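Local atomic coordinates of KLLA0E08119p (Kluyveromyces lactis, PDB entry 3VA7), a protein that probably carboxylates urea to urea-1-carboxylate in an ATP-dependent, biotin-linked reaction, the first step of urea breakdown by the allophanate route. Residues L530-K538 with V579-R587. Numbering follows the deposited sequence.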
loop_
_atom_site.group_PDB
_atom_site.type_symbol
_atom_site.label_atom_id
_atom_site.label_comp_id
_atom_site.label_asym_id
_atom_site.label_seq_id
_atom_site.Cartn_x
_atom_site.Cartn_y
_atom_site.Cartn_z
ATOM N N LEU A 530 8.350 10.158 -12.826
ATOM C CA LEU A 530 7.795 10.864 -11.657
ATOM C C LEU A 530 6.824 11.966 -12.035
ATOM O O LEU A 530 7.086 12.777 -12.917
ATOM C CB LEU A 530 8.887 11.453 -10.756
ATOM C CG LEU A 530 9.987 10.512 -10.200
ATOM C CD1 LEU A 530 11.081 11.320 -9.497
ATOM C CD2 LEU A 530 9.391 9.398 -9.294
ATOM N N GLU A 531 5.682 11.983 -11.373
ATOM C CA GLU A 531 4.779 13.100 -11.455
ATOM C C GLU A 531 5.161 14.035 -10.341
ATOM O O GLU A 531 5.136 13.638 -9.142
ATOM C CB GLU A 531 3.335 12.650 -11.239
ATOM C CG GLU A 531 2.367 13.790 -11.101
ATOM C CD GLU A 531 0.949 13.327 -11.296
ATOM O OE1 GLU A 531 0.203 13.246 -10.290
ATOM O OE2 GLU A 531 0.561 13.033 -12.451
ATOM N N ILE A 532 5.525 15.261 -10.744
ATOM C CA ILE A 532 5.753 16.363 -9.815
ATOM C C ILE A 532 4.535 17.252 -9.747
ATOM O O ILE A 532 4.054 17.708 -10.759
ATOM C CB ILE A 532 6.986 17.191 -10.229
ATOM C CG1 ILE A 532 8.236 16.483 -9.724
ATOM C CG2 ILE A 532 6.996 18.616 -9.633
ATOM C CD1 ILE A 532 9.120 15.952 -10.771
ATOM N N THR A 533 4.084 17.539 -8.543
ATOM C CA THR A 533 2.960 18.412 -8.344
ATOM C C THR A 533 3.357 19.652 -7.533
ATOM O O THR A 533 3.799 19.507 -6.396
ATOM C CB THR A 533 1.850 17.692 -7.502
ATOM O OG1 THR A 533 1.655 16.331 -7.949
ATOM C CG2 THR A 533 0.525 18.531 -7.453
ATOM N N LEU A 534 3.101 20.849 -8.076
ATOM C CA LEU A 534 3.342 22.171 -7.418
ATOM C C LEU A 534 4.819 22.586 -7.170
ATOM O O LEU A 534 5.176 23.686 -7.511
ATOM C CB LEU A 534 2.477 22.388 -6.203
ATOM C CG LEU A 534 0.981 22.587 -6.530
ATOM C CD1 LEU A 534 0.168 22.681 -5.206
ATOM C CD2 LEU A 534 0.686 23.784 -7.435
ATOM N N ASN A 535 5.665 21.715 -6.628
ATOM C CA ASN A 535 7.117 21.908 -6.672
ATOM C C ASN A 535 7.850 20.587 -6.522
ATOM O O ASN A 535 7.356 19.679 -5.847
ATOM C CB ASN A 535 7.604 22.899 -5.599
ATOM C CG ASN A 535 7.160 22.515 -4.222
ATOM O OD1 ASN A 535 6.065 22.901 -3.775
ATOM N ND2 ASN A 535 8.019 21.772 -3.513
ATOM N N GLY A 536 9.020 20.479 -7.132
ATOM C CA GLY A 536 9.636 19.173 -7.295
ATOM C C GLY A 536 10.692 18.850 -6.277
ATOM O O GLY A 536 10.913 19.613 -5.367
ATOM N N PRO A 537 11.342 17.694 -6.426
ATOM C CA PRO A 537 12.369 17.150 -5.515
ATOM C C PRO A 537 13.749 17.639 -5.883
ATOM O O PRO A 537 13.919 18.132 -6.988
ATOM C CB PRO A 537 12.332 15.666 -5.857
ATOM C CG PRO A 537 12.039 15.657 -7.340
ATOM C CD PRO A 537 10.991 16.728 -7.491
ATOM N N LYS A 538 14.739 17.500 -5.011
ATOM C CA LYS A 538 16.108 17.557 -5.516
ATOM C C LYS A 538 16.682 16.167 -5.385
ATOM O O LYS A 538 16.534 15.540 -4.351
ATOM C CB LYS A 538 17.017 18.686 -4.925
ATOM C CG LYS A 538 16.694 19.256 -3.527
ATOM C CD LYS A 538 16.833 20.836 -3.353
ATOM C CE LYS A 538 18.219 21.446 -3.763
ATOM N NZ LYS A 538 19.456 20.737 -3.247
ATOM N N VAL A 579 14.147 20.231 -9.389
ATOM C CA VAL A 579 13.059 20.932 -10.042
ATOM C C VAL A 579 12.193 21.682 -9.060
ATOM O O VAL A 579 11.758 21.150 -8.074
ATOM C CB VAL A 579 12.300 20.094 -11.170
ATOM C CG1 VAL A 579 12.786 18.641 -11.292
ATOM C CG2 VAL A 579 10.801 20.251 -11.093
ATOM N N GLY A 580 12.002 22.966 -9.344
ATOM C CA GLY A 580 11.497 23.914 -8.386
ATOM C C GLY A 580 10.021 24.042 -8.438
ATOM O O GLY A 580 9.342 23.063 -8.466
ATOM N N LYS A 581 9.528 25.265 -8.466
ATOM C CA LYS A 581 8.115 25.535 -8.328
ATOM C C LYS A 581 7.522 25.532 -9.720
ATOM O O LYS A 581 8.191 25.909 -10.688
ATOM C CB LYS A 581 7.956 26.892 -7.661
ATOM C CG LYS A 581 6.562 27.260 -7.188
ATOM C CD LYS A 581 6.628 28.588 -6.363
ATOM C CE LYS A 581 5.221 29.047 -5.853
ATOM N NZ LYS A 581 4.496 29.901 -6.882
ATOM N N VAL A 582 6.290 25.062 -9.838
ATOM C CA VAL A 582 5.588 25.105 -11.096
ATOM C C VAL A 582 4.879 26.477 -11.237
ATOM O O VAL A 582 3.936 26.781 -10.506
ATOM C CB VAL A 582 4.602 23.903 -11.271
ATOM C CG1 VAL A 582 4.018 23.857 -12.697
ATOM C CG2 VAL A 582 5.276 22.559 -10.932
ATOM N N THR A 583 5.343 27.291 -12.190
ATOM C CA THR A 583 4.844 28.656 -12.406
ATOM C C THR A 583 3.570 28.632 -13.236
ATOM O O THR A 583 2.660 29.415 -13.033
ATOM C CB THR A 583 5.975 29.449 -13.102
ATOM O OG1 THR A 583 6.983 29.646 -12.134
ATOM C CG2 THR A 583 5.569 30.829 -13.675
ATOM N N VAL A 584 3.504 27.735 -14.205
ATOM C CA VAL A 584 2.369 27.756 -15.099
ATOM C C VAL A 584 1.902 26.341 -15.108
ATOM O O VAL A 584 2.690 25.458 -15.386
ATOM C CB VAL A 584 2.746 28.224 -16.566
ATOM C CG1 VAL A 584 1.478 28.642 -17.327
ATOM C CG2 VAL A 584 3.806 29.362 -16.564
ATOM N N GLY A 585 0.630 26.129 -14.795
ATOM C CA GLY A 585 0.090 24.776 -14.621
ATOM C C GLY A 585 0.339 24.252 -13.216
ATOM O O GLY A 585 0.877 24.988 -12.367
ATOM N N CYS A 586 0.000 22.981 -12.987
ATOM C CA CYS A 586 0.130 22.327 -11.682
ATOM C C CYS A 586 1.240 21.298 -11.614
ATOM O O CYS A 586 1.824 21.106 -10.543
ATOM C CB CYS A 586 -1.194 21.616 -11.350
ATOM S SG CYS A 586 -1.443 21.016 -9.632
ATOM N N ARG A 587 1.538 20.634 -12.729
ATOM C CA ARG A 587 2.265 19.377 -12.649
ATOM C C ARG A 587 3.290 19.307 -13.753
ATOM O O ARG A 587 3.027 19.866 -14.839
ATOM C CB ARG A 587 1.293 18.160 -12.775
ATOM C CG ARG A 587 0.972 17.508 -11.467
ATOM C CD ARG A 587 -0.092 16.450 -11.444
ATOM N NE ARG A 587 -1.360 17.093 -11.263
ATOM C CZ ARG A 587 -2.131 17.011 -10.195
ATOM N NH1 ARG A 587 -1.795 16.283 -9.150
ATOM N NH2 ARG A 587 -3.264 17.693 -10.192
#
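E531 and R587 meet on one face of an antiparallel sheet, with T533 beside them. The E531 carboxylate lies against the arginine's aliphatic stem, CD of E531 being 3.3 Å from CD of R587. Its charge contact is long, 3.8 Å from E531 OE1 to R587 NH1, and the carboxylate and guanidinium planes are 57° apart. The E531 chain is extended, its CG turned opposite the backbone N (chi1 171°), and this carries the carboxylate across the stem. T533 runs alongside R587 and lays its CG2 over one face of the guanidinium, 3.6 Å from NH1. T533 and R587 form a non-hydrogen-bonded pair. Next to them, C586 SG touches T533 CG2 and L534 CD2.

The backbones join where both segments pass from one sheet to another, within the carboxyltransferase subdomain A and B region. Strands 529-533 and 587-592 pair in one sheet, strands 538-541 and 576-582 in the other. L534 spans the corner with two nearly straight bonds: its N donates to C586 O at 2.8 Å, and its O accepts from V582 N at 2.9 Å. Further along, G536 N donates to G580 O, and V579 N to P537 O at 3.2 Å. Between the sheets, I532 CG2 faces V579 CG2 and V582 CG2 at 4.4 and 4.5 Å.

Outside the segments, E531 OE2 is hydrogen-bonded to Y589 OH and M509 N, and OE1 forms a salt bridge with R699. Were this glutamate replaced by an alanine, R699, Y589 and M509 N would probably lose their carboxylate partner and a gap would open beside the R587 stem. R587 NE is bonded to G771 O, which probably limits rotation of the guanidinium.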